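PDB 3TW9: D-galactonate dehydratase family member SEN1436 from Salmonella enterica subsp. enterica serovar Enteritidis, which catalyses, with low activity in vitro, the magnesium-dependent dehydration of D-gluconate to 2-dehydro-3-deoxy-D-gluconate, and probably has no significant role in gluconate degradation in vivo. Local coordinates for residues D163-R168 against V176-G181. Residues are numbered along the deposited sequence; the frame is centred on the assembly and turned at random.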
ATOM      1  N   ASP C 163      33.242  23.964   5.301  1.00 39.20           N
ATOM      2  CA  ASP C 163      32.941  24.581   6.597  1.00 40.79           C
ATOM      3  C   ASP C 163      31.469  24.415   6.966  1.00 40.03           C
ATOM      4  O   ASP C 163      31.154  24.226   8.136  1.00 38.49           O
ATOM      5  CB  ASP C 163      33.294  26.081   6.611  1.00 47.94           C
ATOM      6  CG  ASP C 163      34.802  26.352   6.520  1.00 58.13           C
ATOM      7  OD1 ASP C 163      35.618  25.403   6.581  1.00 49.95           O
ATOM      8  OD2 ASP C 163      35.169  27.538   6.371  1.00 64.22           O
ATOM      9  N   ASN C 164      30.575  24.510   5.971  1.00 35.59           N
ATOM     10  CA  ASN C 164      29.143  24.310   6.195  1.00 30.24           C
ATOM     11  C   ASN C 164      28.860  22.874   6.665  1.00 26.59           C
ATOM     12  O   ASN C 164      28.072  22.681   7.583  1.00 29.45           O
ATOM     13  CB  ASN C 164      28.304  24.689   4.958  1.00 29.93           C
ATOM     14  CG  ASN C 164      28.226  26.186   4.737  1.00 42.61           C
ATOM     15  OD1 ASN C 164      28.618  26.975   5.597  1.00 43.86           O
ATOM     16  ND2 ASN C 164      27.734  26.588   3.569  1.00 38.72           N
ATOM     17  N   ILE C 165      29.548  21.895   6.068  1.00 26.52           N
ATOM     18  CA  ILE C 165      29.455  20.475   6.439  1.00 25.76           C
ATOM     19  C   ILE C 165      29.910  20.282   7.871  1.00 29.27           C
ATOM     20  O   ILE C 165      29.216  19.656   8.653  1.00 29.60           O
ATOM     21  CB  ILE C 165      30.294  19.526   5.508  1.00 29.06           C
ATOM     22  CG1 ILE C 165      29.789  19.565   4.063  1.00 30.06           C
ATOM     23  CG2 ILE C 165      30.201  18.074   5.987  1.00 26.46           C
ATOM     24  CD1 ILE C 165      30.737  18.914   3.089  1.00 28.94           C
ATOM     25  N   ARG C 166      31.069  20.852   8.211  1.00 36.86           N
ATOM     26  CA  ARG C 166      31.556  20.847   9.598  1.00 32.88           C
ATOM     27  C   ARG C 166      30.537  21.443  10.569  1.00 29.73           C
ATOM     28  O   ARG C 166      30.203  20.814  11.583  1.00 35.61           O
ATOM     29  CB  ARG C 166      32.914  21.554   9.703  1.00 40.64           C
ATOM     30  CG  ARG C 166      34.068  20.726   9.132  1.00 46.11           C
ATOM     31  CD  ARG C 166      35.419  21.172   9.675  1.00 52.29           C
ATOM     32  NE  ARG C 166      36.474  20.231   9.307  1.00 61.08           N
ATOM     33  CZ  ARG C 166      37.223  20.331   8.213  1.00 72.46           C
ATOM     34  NH1 ARG C 166      37.043  21.340   7.363  1.00 77.09           N
ATOM     35  NH2 ARG C 166      38.156  19.417   7.966  1.00 59.31           N
ATOM     36  N   ALA C 167      30.021  22.629  10.240  1.00 30.41           N
ATOM     37  CA  ALA C 167      28.977  23.280  11.035  1.00 31.01           C
ATOM     38  C   ALA C 167      27.744  22.395  11.212  1.00 37.39           C
ATOM     39  O   ALA C 167      27.198  22.286  12.316  1.00 30.81           O
ATOM     40  CB  ALA C 167      28.593  24.628  10.422  1.00 35.65           C
ATOM     41  N   ARG C 168      27.308  21.736  10.138  1.00 27.06           N
ATOM     42  CA  ARG C 168      26.092  20.911  10.251  1.00 26.88           C
ATOM     43  C   ARG C 168      26.358  19.628  11.045  1.00 19.37           C
ATOM     44  O   ARG C 168      25.476  19.153  11.773  1.00 25.78           O
ATOM     45  CB  ARG C 168      25.475  20.588   8.867  1.00 29.82           C
ATOM     46  CG  ARG C 168      25.044  21.804   8.032  1.00 30.82           C
ATOM     47  CD  ARG C 168      23.834  22.593   8.565  1.00 30.63           C
ATOM     48  NE  ARG C 168      24.167  23.594   9.593  1.00 44.86           N
ATOM     49  CZ  ARG C 168      24.809  24.748   9.387  1.00 44.15           C
ATOM     50  NH1 ARG C 168      25.032  25.568  10.405  1.00 51.65           N
ATOM     51  NH2 ARG C 168      25.237  25.106   8.187  1.00 30.79           N
ATOM     52  N   VAL C 176      24.464  14.670   4.986  1.00 25.10           N
ATOM     53  CA  VAL C 176      24.503  16.016   4.367  1.00 19.59           C
ATOM     54  C   VAL C 176      24.536  15.950   2.858  1.00 25.96           C
ATOM     55  O   VAL C 176      25.201  15.097   2.307  1.00 20.17           O
ATOM     56  CB  VAL C 176      25.766  16.852   4.785  1.00 21.87           C
ATOM     57  CG1 VAL C 176      25.598  17.412   6.199  1.00 33.19           C
ATOM     58  CG2 VAL C 176      27.031  16.014   4.698  1.00 26.50           C
ATOM     59  N   ARG C 177      23.844  16.883   2.213  1.00 21.88           N
ATOM     60  CA  ARG C 177      23.983  17.055   0.771  1.00 19.66           C
ATOM     61  C   ARG C 177      25.188  17.921   0.495  1.00 23.99           C
ATOM     62  O   ARG C 177      25.315  18.988   1.099  1.00 21.81           O
ATOM     63  CB  ARG C 177      22.765  17.748   0.202  1.00 19.91           C
ATOM     64  CG  ARG C 177      22.808  17.810  -1.344  1.00 22.43           C
ATOM     65  CD  ARG C 177      21.580  18.484  -1.898  1.00 27.63           C
ATOM     66  NE  ARG C 177      21.782  19.925  -2.016  1.00 30.29           N
ATOM     67  CZ  ARG C 177      21.068  20.717  -2.808  1.00 42.92           C
ATOM     68  NH1 ARG C 177      20.086  20.203  -3.548  1.00 33.20           N
ATOM     69  NH2 ARG C 177      21.335  22.020  -2.855  1.00 34.53           N
ATOM     70  N   CYS C 178      26.040  17.465  -0.424  1.00 21.83           N
ATOM     71  CA  CYS C 178      27.285  18.147  -0.785  1.00 24.97           C
ATOM     72  C   CYS C 178      27.292  18.432  -2.266  1.00 25.20           C
ATOM     73  O   CYS C 178      27.188  17.509  -3.085  1.00 25.00           O
ATOM     74  CB  CYS C 178      28.498  17.276  -0.463  1.00 28.35           C
ATOM     75  SG  CYS C 178      28.500  16.668   1.226  1.00 29.71           S
ATOM     76  N   GLN C 179      27.395  19.714  -2.596  1.00 23.17           N
ATOM     77  CA  GLN C 179      27.457  20.179  -3.983  1.00 25.55           C
ATOM     78  C   GLN C 179      28.718  21.025  -4.206  1.00 34.03           C
ATOM     79  O   GLN C 179      29.378  21.455  -3.240  1.00 32.08           O
ATOM     80  CB  GLN C 179      26.200  20.986  -4.350  1.00 22.50           C
ATOM     81  CG  GLN C 179      24.816  20.316  -4.039  1.00 21.85           C
ATOM     82  CD  GLN C 179      24.499  19.079  -4.893  1.00 25.80           C
ATOM     83  OE1 GLN C 179      24.102  18.052  -4.357  1.00 20.49           O
ATOM     84  NE2 GLN C 179      24.665  19.183  -6.206  1.00 26.08           N
ATOM     85  N   MET C 180      29.046  21.267  -5.478  1.00 30.03           N
ATOM     86  CA  MET C 180      30.142  22.171  -5.861  1.00 34.94           C
ATOM     87  C   MET C 180      29.802  23.564  -5.349  1.00 31.70           C
ATOM     88  O   MET C 180      28.637  23.854  -5.060  1.00 36.21           O
ATOM     89  CB  MET C 180      30.270  22.251  -7.393  1.00 30.91           C
ATOM     90  CG  MET C 180      30.645  20.949  -8.120  1.00 37.68           C
ATOM     91  SD  MET C 180      32.267  20.267  -7.736  1.00 53.63           S
ATOM     92  CE  MET C 180      33.359  21.619  -8.182  1.00 43.01           C
ATOM     93  N   GLY C 181      30.808  24.431  -5.253  1.00 42.58           N
ATOM     94  CA  GLY C 181      30.552  25.844  -4.961  1.00 43.07           C
ATOM     95  C   GLY C 181      29.690  26.462  -6.049  1.00 44.30           C
ATOM     96  O   GLY C 181      29.831  26.123  -7.226  1.00 42.66           O
TER
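Arg168 meets Val176 through its aliphatic root, while its flat guanidinium folds back on its own helix: Ala167 CB lies against one face, 3.5 Å from the plane and offset toward the rim. Bends at chi2 (-69°) and chi3 (84°) produce this fold, and NH1 forms a salt bridge with Glu171. What remains for the strand is the methylene, with Arg168 CB 4.1 Å from Val176 CG1. The second planar group, the guanidinium of Arg177, has Gln179 CD over one face, 4.0 Å above the plane and again near the rim. The Arg177 side chain leaves the backbone away from the helix, and its NH2 forms a salt bridge with Asp154.

Ile165 carries most of the apolar contact and uses two branches. Ile165 CG2 and Val176 CG2 meet methyl to methyl at 4.0 Å, and the side chains cross at about a right angle. The other branch, extended at chi2 (167°), brings Ile165 CD1 to within 3.7 Å of Cys178 SG. Val176 is thereby touched on both methyls, CG1 by Arg168 and CG2 by Ile165, about one helical turn apart. The interface is small, 155 Å² summed over both sides, and rests on side-chain packing, with the nearest CA atoms, those of Ile165 and Val176, 7.0 Å apart.

Within a beta-alpha-beta crossover of the barrel domain characteristic of the enolase superfamily, helix 158-171 packs on strand 175-177 and the first loop residue after it, Cys178, whose side chain is about 9 Å from that of the magnesium ligand Asp248. Strand 147-152 leads through this helix into strand 175-177, and the two strands pair in parallel. Cys151 touches both Arg168 and Val176, and Phe245 of strand 244-248, the next parallel neighbour, packs on Val176 and Cys178. Helix 221-239 also packs here, Leu235 and Leu239 on Ile165 and Phe232 on Cys178.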